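Local structure of foldase protein PrsA (Bacillus subtilis, 4WO7) at residues G22-Y25 and T26-K30; V36-Q39 and L40-K44. The protein helps secreted proteins fold outside the cell after translocation and has peptidyl-prolyl cis-trans isomerase activity, which is not essential for its function in vivo. All coordinates share one frame; numbering follows the deposited sequence.

Contact 1: G22-Y25 and T26-K30; sequences GELY and TNMKK
N27 folds its carboxamide back along the helix onto the carbonyl of E23, one turn earlier. With CG beside its own backbone N (chi1 -75°), ND2 lies 2.8 Å from E23 O. The bond is nearly straight at the hydrogen, and the acceptor sits almost in the plane of the amide. E23 O also takes the main-chain bond from N27 N at 3.1 Å, and the two donors reach it from opposite faces of the carbonyl plane. The ND2 bond fixes the rotation of the amide.

T26 does the same one residue back: its hydroxyl OG1 stands 3.1 Å from G22 O and donates to it, while T26 N reaches that oxygen at 2.9 Å from the other face. On another side of the helix, L24 and M28, a selenomethionine, run side by side and point the same way, with L24 CG 3.9 Å from M28 SE. M28 N also donates to L24 O.

Y25 and K29 meet at an angle instead. K29 lays its CD methylene near the phenol end of Y25, 3.9 Å from Y25 OH, and approaches the ring obliquely. The ammonium group travels on to salt bridges with D251 and D253, so the tyrosine meets the aliphatic part of the lysine. The K29 N to Y25 O bond is weak.

The second subunit packs against this turn: its M28 meets Y25, its L40 meets N27, and its K44 pairs with E23. A threonine hydroxyl bonded back to the carbonyl four residues earlier, alongside the main-chain N-H, is a familiar feature of alpha helices; N27 makes the same pattern here with an amide, and both lie in the first turns of helix 21-49, at the dimer contact.

Contact 2: V36-Q39 and L40-K44; sequences VLTQ and LVQEK
Q42 keeps CG beside its backbone N (chi1 -74°) and then runs extended, while T38 puts OG1 beside its own (chi1 -63°), which leaves CG2 anti to that N; the two side chains lie alongside one another and point the same way. T38 CG2 comes to 3.4 Å from Q42 NE2, a methyl against an amide that bonds elsewhere: Q42 OE1 pairs with Y90 OH, and NE2 with Q235 OE1. A leucine in place of Q42 would probably leave the Y90 hydroxyl and the side-chain oxygen of Q235 without these mates. The T38 hydroxyl turns back to A34 O.

V36 and L40 also lie side by side, V36 CG1 4.0 Å from L40 CD1, whereas L37 and V41 meet at an angle, L37 CD1 3.8 Å from V41 CG2. Q39 and the poorly ordered E43 cross with amide and carboxylate planes almost perpendicular (86°), and Q39 NE2 goes to Q87. Four main-chain bonds, such as L40 N to V36 O at 2.9 Å, hold the turns. The chemistry thus divides the helix: aliphatic branches pack, while buried Q42 spends both ends of its amide on tying helix 21-49 to helices 81-101 and 231-244.

In the fold
From the N terminus, the short hairpin of strands 10-14 and 19-20 leads into helix 21-49, which carries both contacts. Contact 1 comes first, in the opening turns, and is complete before contact 2 begins further along; they are in series, neither nested nor crossing, and being local to the helix they close no loop. Their centres are about 18 Å apart and they do not touch within the chain. The dimer brings them together: the salt bridge of contact 1 with the second subunit is returned by K44 of contact 2. Contact 1 also reaches the chain's C-terminal part, and contact 2 meets it again where T257 and F258 pack on T38, L37 and V41.

Contact 1: G22-Y25 and T26-K30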
# COMPACT_ATOMS: atom_id res chain seq x y z
N GLY A 22 27.41 0.80 -12.06
CA GLY A 22 26.86 -0.25 -12.91
C GLY A 22 25.95 -1.20 -12.15
O GLY A 22 24.89 -1.59 -12.64
N GLU A 23 26.38 -1.58 -10.95
CA GLU A 23 25.57 -2.44 -10.10
C GLU A 23 24.26 -1.75 -9.76
O GLU A 23 23.19 -2.37 -9.82
CB GLU A 23 26.31 -2.79 -8.81
CG GLU A 23 27.50 -3.71 -8.98
CD GLU A 23 28.34 -3.81 -7.72
OE1 GLU A 23 28.03 -4.66 -6.87
OE2 GLU A 23 29.31 -3.03 -7.59
N LEU A 24 24.35 -0.48 -9.40
CA LEU A 24 23.18 0.30 -9.04
C LEU A 24 22.22 0.40 -10.23
O LEU A 24 21.03 0.15 -10.11
CB LEU A 24 23.59 1.71 -8.58
CG LEU A 24 22.48 2.59 -8.00
CD1 LEU A 24 21.98 2.01 -6.70
CD2 LEU A 24 22.97 4.03 -7.80
N TYR A 25 22.78 0.72 -11.39
CA TYR A 25 21.98 0.83 -12.60
C TYR A 25 21.26 -0.47 -12.95
O TYR A 25 20.07 -0.47 -13.23
CB TYR A 25 22.85 1.26 -13.78
CG TYR A 25 22.07 1.35 -15.08
CD1 TYR A 25 21.21 2.41 -15.32
CD2 TYR A 25 22.21 0.38 -16.07
CE1 TYR A 25 20.50 2.50 -16.50
CE2 TYR A 25 21.51 0.47 -17.26
CZ TYR A 25 20.65 1.53 -17.47
OH TYR A 25 19.94 1.62 -18.64
N THR A 26 21.99 -1.59 -12.91
CA THR A 26 21.42 -2.90 -13.26
C THR A 26 20.24 -3.29 -12.36
O THR A 26 19.19 -3.70 -12.85
CB THR A 26 22.48 -4.03 -13.18
OG1 THR A 26 23.44 -3.86 -14.23
CG2 THR A 26 21.84 -5.43 -13.30
N ASN A 27 20.42 -3.14 -11.05
CA ASN A 27 19.40 -3.56 -10.10
C ASN A 27 18.23 -2.61 -10.06
O ASN A 27 17.10 -3.01 -9.80
CB ASN A 27 20.00 -3.70 -8.70
CG ASN A 27 20.85 -4.94 -8.56
OD1 ASN A 27 20.34 -6.01 -8.22
ND2 ASN A 27 22.14 -4.81 -8.85
N MSE A 28 18.49 -1.33 -10.32
CA MSE A 28 17.43 -0.35 -10.41
C MSE A 28 16.51 -0.67 -11.57
O MSE A 28 15.30 -0.46 -11.51
CB MSE A 28 18.02 1.05 -10.58
CG MSE A 28 18.56 1.60 -9.29
SE MSE A 28 18.98 3.51 -9.36
CE MSE A 28 17.39 3.89 -8.43
N LYS A 29 17.11 -1.20 -12.64
CA LYS A 29 16.38 -1.41 -13.88
C LYS A 29 15.40 -2.57 -13.75
O LYS A 29 14.32 -2.54 -14.34
CB LYS A 29 17.35 -1.66 -15.02
CG LYS A 29 16.72 -1.46 -16.38
CD LYS A 29 17.77 -1.39 -17.47
CE LYS A 29 17.74 -2.66 -18.30
NZ LYS A 29 18.87 -2.74 -19.25
N LYS A 30 15.79 -3.59 -13.00
CA LYS A 30 14.97 -4.78 -12.83
C LYS A 30 13.77 -4.39 -11.97
O LYS A 30 12.67 -4.92 -12.10
CB LYS A 30 15.74 -5.91 -12.15
CG LYS A 30 16.90 -6.48 -12.94
CD LYS A 30 17.82 -7.25 -12.03
CE LYS A 30 19.06 -7.75 -12.74
NZ LYS A 30 20.08 -8.17 -11.74

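Contact 2: V36-Q39 and L40-K44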
# COMPACT_ATOMS: atom_id res chain seq x y z
N VAL A 36 9.81 3.97 -14.49
CA VAL A 36 10.46 5.24 -14.75
C VAL A 36 10.56 5.48 -16.26
O VAL A 36 10.38 6.61 -16.71
CB VAL A 36 11.87 5.33 -14.13
CG1 VAL A 36 12.50 6.69 -14.45
CG2 VAL A 36 11.80 5.18 -12.61
N LEU A 37 10.81 4.44 -17.04
CA LEU A 37 10.79 4.57 -18.49
C LEU A 37 9.42 5.04 -18.95
O LEU A 37 9.31 5.82 -19.90
CB LEU A 37 11.15 3.25 -19.19
CG LEU A 37 11.08 3.31 -20.72
CD1 LEU A 37 12.05 4.35 -21.28
CD2 LEU A 37 11.37 1.95 -21.34
N THR A 38 8.39 4.55 -18.28
CA THR A 38 7.01 4.91 -18.62
C THR A 38 6.78 6.40 -18.39
O THR A 38 6.21 7.09 -19.24
CB THR A 38 6.00 4.08 -17.78
OG1 THR A 38 6.15 2.69 -18.09
CG2 THR A 38 4.56 4.51 -18.07
N GLN A 39 7.23 6.90 -17.25
CA GLN A 39 7.04 8.30 -16.90
C GLN A 39 7.82 9.20 -17.85
O GLN A 39 7.30 10.19 -18.36
CB GLN A 39 7.47 8.56 -15.46
CG GLN A 39 7.45 10.03 -15.05
CD GLN A 39 7.73 10.22 -13.57
OE1 GLN A 39 7.88 9.25 -12.82
NE2 GLN A 39 7.78 11.47 -13.13
N LEU A 40 9.07 8.83 -18.10
CA LEU A 40 9.95 9.60 -18.98
C LEU A 40 9.38 9.78 -20.38
O LEU A 40 9.37 10.87 -20.94
CB LEU A 40 11.32 8.93 -19.08
CG LEU A 40 12.22 8.98 -17.85
CD1 LEU A 40 13.44 8.09 -18.05
CD2 LEU A 40 12.64 10.42 -17.55
N VAL A 41 8.89 8.68 -20.92
CA VAL A 41 8.34 8.66 -22.26
C VAL A 41 7.02 9.44 -22.31
O VAL A 41 6.79 10.23 -23.23
CB VAL A 41 8.16 7.21 -22.73
CG1 VAL A 41 7.28 7.11 -23.95
CG2 VAL A 41 9.53 6.58 -22.99
N GLN A 42 6.15 9.21 -21.33
CA GLN A 42 4.88 9.92 -21.28
C GLN A 42 5.02 11.44 -21.11
O GLN A 42 4.31 12.22 -21.74
CB GLN A 42 4.00 9.37 -20.15
CG GLN A 42 3.40 8.01 -20.45
CD GLN A 42 2.54 7.49 -19.32
OE1 GLN A 42 2.31 8.18 -18.32
NE2 GLN A 42 2.05 6.26 -19.48
N GLU A 43 5.95 11.87 -20.26
CA GLU A 43 6.13 13.30 -20.06
C GLU A 43 6.77 13.96 -21.28
O GLU A 43 6.58 15.15 -21.50
CB GLU A 43 6.95 13.58 -18.80
CG GLU A 43 8.45 13.32 -18.89
CD GLU A 43 9.12 13.42 -17.53
OE1 GLU A 43 8.40 13.53 -16.51
OE2 GLU A 43 10.37 13.39 -17.47
N LYS A 44 7.51 13.19 -22.07
CA LYS A 44 8.05 13.72 -23.32
C LYS A 44 6.96 13.86 -24.37
O LYS A 44 6.83 14.91 -25.00
CB LYS A 44 9.14 12.82 -23.89
CG LYS A 44 10.52 13.07 -23.36
CD LYS A 44 11.53 12.34 -24.23
CE LYS A 44 12.94 12.72 -23.85
NZ LYS A 44 13.27 12.24 -22.49